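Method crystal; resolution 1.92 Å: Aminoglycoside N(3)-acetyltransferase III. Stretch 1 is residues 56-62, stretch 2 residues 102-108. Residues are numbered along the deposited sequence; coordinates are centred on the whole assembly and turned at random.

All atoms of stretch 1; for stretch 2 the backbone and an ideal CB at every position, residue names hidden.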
# COMPACT_ATOMS: atom_id res chain seq x y z
N THR A 56 12.35 -3.93 8.00
CA THR A 56 11.94 -3.92 6.60
C THR A 56 10.97 -2.77 6.37
O THR A 56 10.08 -2.51 7.17
CB THR A 56 11.31 -5.26 6.21
OG1 THR A 56 12.31 -6.29 6.26
CG2 THR A 56 10.78 -5.22 4.79
N LEU A 57 11.17 -2.02 5.29
CA LEU A 57 10.22 -0.99 4.93
C LEU A 57 9.45 -1.46 3.73
O LEU A 57 10.00 -2.13 2.85
CB LEU A 57 10.93 0.34 4.56
CG LEU A 57 12.01 0.82 5.53
CD1 LEU A 57 12.82 2.02 4.96
CD2 LEU A 57 11.28 1.15 6.88
N MET A 58 8.22 -1.00 3.61
CA MET A 58 7.37 -1.44 2.53
C MET A 58 6.49 -0.31 2.05
O MET A 58 6.09 0.58 2.82
CB MET A 58 6.50 -2.60 3.00
CG MET A 58 5.64 -3.23 1.93
SD MET A 58 4.81 -4.73 2.64
CE MET A 58 3.64 -5.13 1.33
N GLY A 59 6.15 -0.36 0.78
CA GLY A 59 5.34 0.71 0.22
C GLY A 59 4.48 0.18 -0.90
O GLY A 59 4.82 -0.82 -1.55
N TYR A 60 3.39 0.89 -1.17
CA TYR A 60 2.44 0.51 -2.21
C TYR A 60 2.77 1.31 -3.46
O TYR A 60 2.37 2.47 -3.61
CB TYR A 60 1.02 0.76 -1.72
CG TYR A 60 -0.12 0.29 -2.56
CD1 TYR A 60 0.03 -0.61 -3.62
CD2 TYR A 60 -1.39 0.78 -2.29
CE1 TYR A 60 -1.07 -1.01 -4.39
CE2 TYR A 60 -2.49 0.40 -3.04
CZ TYR A 60 -2.34 -0.51 -4.07
OH TYR A 60 -3.44 -0.87 -4.81
N ALA A 61 3.52 0.69 -4.39
CA ALA A 61 4.09 1.44 -5.50
C ALA A 61 3.15 1.52 -6.70
O ALA A 61 3.02 2.57 -7.33
CB ALA A 61 5.43 0.82 -5.94
N SER A 62 2.54 0.40 -7.06
CA SER A 62 1.61 0.35 -8.20
C SER A 62 2.39 0.81 -9.44
O SER A 62 3.61 0.55 -9.54
CB SER A 62 0.35 1.15 -7.89
OG SER A 62 -0.48 1.24 -9.05
N UNK A 102 7.39 9.06 -2.16
CA UNK A 102 8.30 8.23 -1.38
C UNK A 102 8.52 6.86 -2.02
O UNK A 102 9.62 6.29 -1.89
CB UNK A 102 7.76 8.06 0.04
N UNK A 103 7.51 6.29 -2.67
CA UNK A 103 7.73 4.92 -3.21
C UNK A 103 8.81 4.90 -4.30
O UNK A 103 9.54 3.90 -4.46
CB UNK A 103 6.42 4.36 -3.78
N UNK A 104 8.98 6.01 -5.02
CA UNK A 104 10.08 6.09 -5.96
C UNK A 104 11.42 5.98 -5.24
O UNK A 104 12.34 5.36 -5.75
CB UNK A 104 10.01 7.40 -6.75
N UNK A 105 11.52 6.53 -4.03
CA UNK A 105 12.80 6.50 -3.32
C UNK A 105 13.02 5.24 -2.49
O UNK A 105 14.17 4.87 -2.22
CB UNK A 105 12.90 7.72 -2.41
N UNK A 106 11.94 4.59 -2.05
CA UNK A 106 12.07 3.25 -1.52
C UNK A 106 12.63 2.32 -2.60
O UNK A 106 13.53 1.53 -2.34
CB UNK A 106 10.72 2.74 -1.01
N UNK A 107 12.14 2.44 -3.84
CA UNK A 107 12.67 1.66 -4.94
C UNK A 107 14.16 1.92 -5.15
O UNK A 107 14.90 0.99 -5.50
CB UNK A 107 11.90 1.97 -6.22
N UNK A 108 14.62 3.14 -4.92
CA UNK A 108 16.04 3.46 -5.11
C UNK A 108 16.92 3.07 -3.91
O UNK A 108 18.15 3.12 -4.03
CB UNK A 108 16.19 4.96 -5.38

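The second stretch is helical and runs past the strand 56-60 at 135° between their N-to-C directions, with a closest axial approach of 8.5 Å.

At position 102 the CA-to-CB bond points sideways and the ideal CB has nothing of stretch 1 within 5.5 Å, so the strand places little restriction on the choice. The deposited residue is Leu 102; its CD2 comes nearer but stays 6.9 Å from Met 58 O.

Position 103 is far more constrained. Its CA lies 5.5 Å from Ala 61 CA, its CB points toward the strand, and the ideal CB sits 4.1 Å from Ala 61 CA and 4.5 Å from Tyr 60 O. A small or medium side chain would suit; Ala, Ser and Asn could all be accommodated, and the acceptor Tyr 60 O would welcome a donor, as Ser, Asn or Gln could offer. The residue is Asn 103, in rotamer m. Its ND2 comes 2.8 Å from Tyr 60 O, but the angle is poor and the pair does not count as a hydrogen bond. A water instead links the two residues, accepting from Tyr 60 N at 2.8 Å and, weakly, from Asn 103 ND2 at 3.4 Å. The amide oxygen OD1 packs 3.4 Å from Gly 59 CA, where the absence of a side chain matters: an ideal CB on Gly 59 would lie 2.1 Å from Asn 103 OD1, a clash.

Positions 104 and 105 offer no contact with stretch 1, the first pointing away and the second out of reach, so many residues would serve. They are Arg 104, extended from the helix, and Phe 105.

Position 106 again points toward the strand, but its ideal CB leaves a gap, bordered by the side chain of Leu 57 and the bare CA of Gly 59. Leu, Ile or Met could span it. Leu 106 does so: its CD2 meets Leu 57 CD1 at 4.1 Å, and its CD1 lies 4.1 Å from Gly 59 CA. An ideal CB on Gly 59 would also clash with this CD1, at 2.9 Å.

Position 107 points sideways, with the methyl of Ala 61 as the apolar surface within reach of a longer side chain; Leu or Met would suit. In Leu 107, CD1 approaches Ala 61 CB at 4.5 Å.

Position 108 is out of reach and unconstrained by the strand. Glu 108 forms a long salt bridge, 3.7 Å from OE2 to Arg 104 NE.

Stretch 2 (102-108) LNRFLLE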
# COMPACT_ATOMS: atom_id res chain seq x y z
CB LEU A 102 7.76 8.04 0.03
CG LEU A 102 8.75 7.44 1.03
CD1 LEU A 102 9.87 8.45 1.20
CD2 LEU A 102 8.03 7.21 2.37
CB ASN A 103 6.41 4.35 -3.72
CG ASN A 103 5.45 4.03 -2.58
OD1 ASN A 103 5.88 3.51 -1.54
ND2 ASN A 103 4.17 4.41 -2.73
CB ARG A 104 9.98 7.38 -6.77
CG ARG A 104 11.22 7.75 -7.56
CD ARG A 104 11.03 9.05 -8.34
NE ARG A 104 12.31 9.47 -8.89
CZ ARG A 104 12.44 10.36 -9.86
NH1 ARG A 104 11.36 10.89 -10.40
NH2 ARG A 104 13.65 10.68 -10.32
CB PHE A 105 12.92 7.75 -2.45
CG PHE A 105 13.12 9.00 -3.27
CD1 PHE A 105 12.03 9.74 -3.71
CD2 PHE A 105 14.39 9.36 -3.69
CE1 PHE A 105 12.22 10.86 -4.52
CE2 PHE A 105 14.59 10.49 -4.49
CZ PHE A 105 13.50 11.22 -4.90
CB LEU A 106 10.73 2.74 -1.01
CG LEU A 106 10.16 3.44 0.25
CD1 LEU A 106 8.72 2.97 0.52
CD2 LEU A 106 11.05 3.19 1.45
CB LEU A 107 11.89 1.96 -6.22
CG LEU A 107 10.57 1.16 -6.23
CD1 LEU A 107 9.60 1.70 -7.24
CD2 LEU A 107 10.81 -0.39 -6.51
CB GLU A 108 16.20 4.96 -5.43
CG GLU A 108 15.55 5.30 -6.77
CD GLU A 108 15.62 6.79 -7.13
OE1 GLU A 108 16.16 7.60 -6.33
OE2 GLU A 108 15.10 7.16 -8.21
O HOH W 1 2.54 3.29 0.06
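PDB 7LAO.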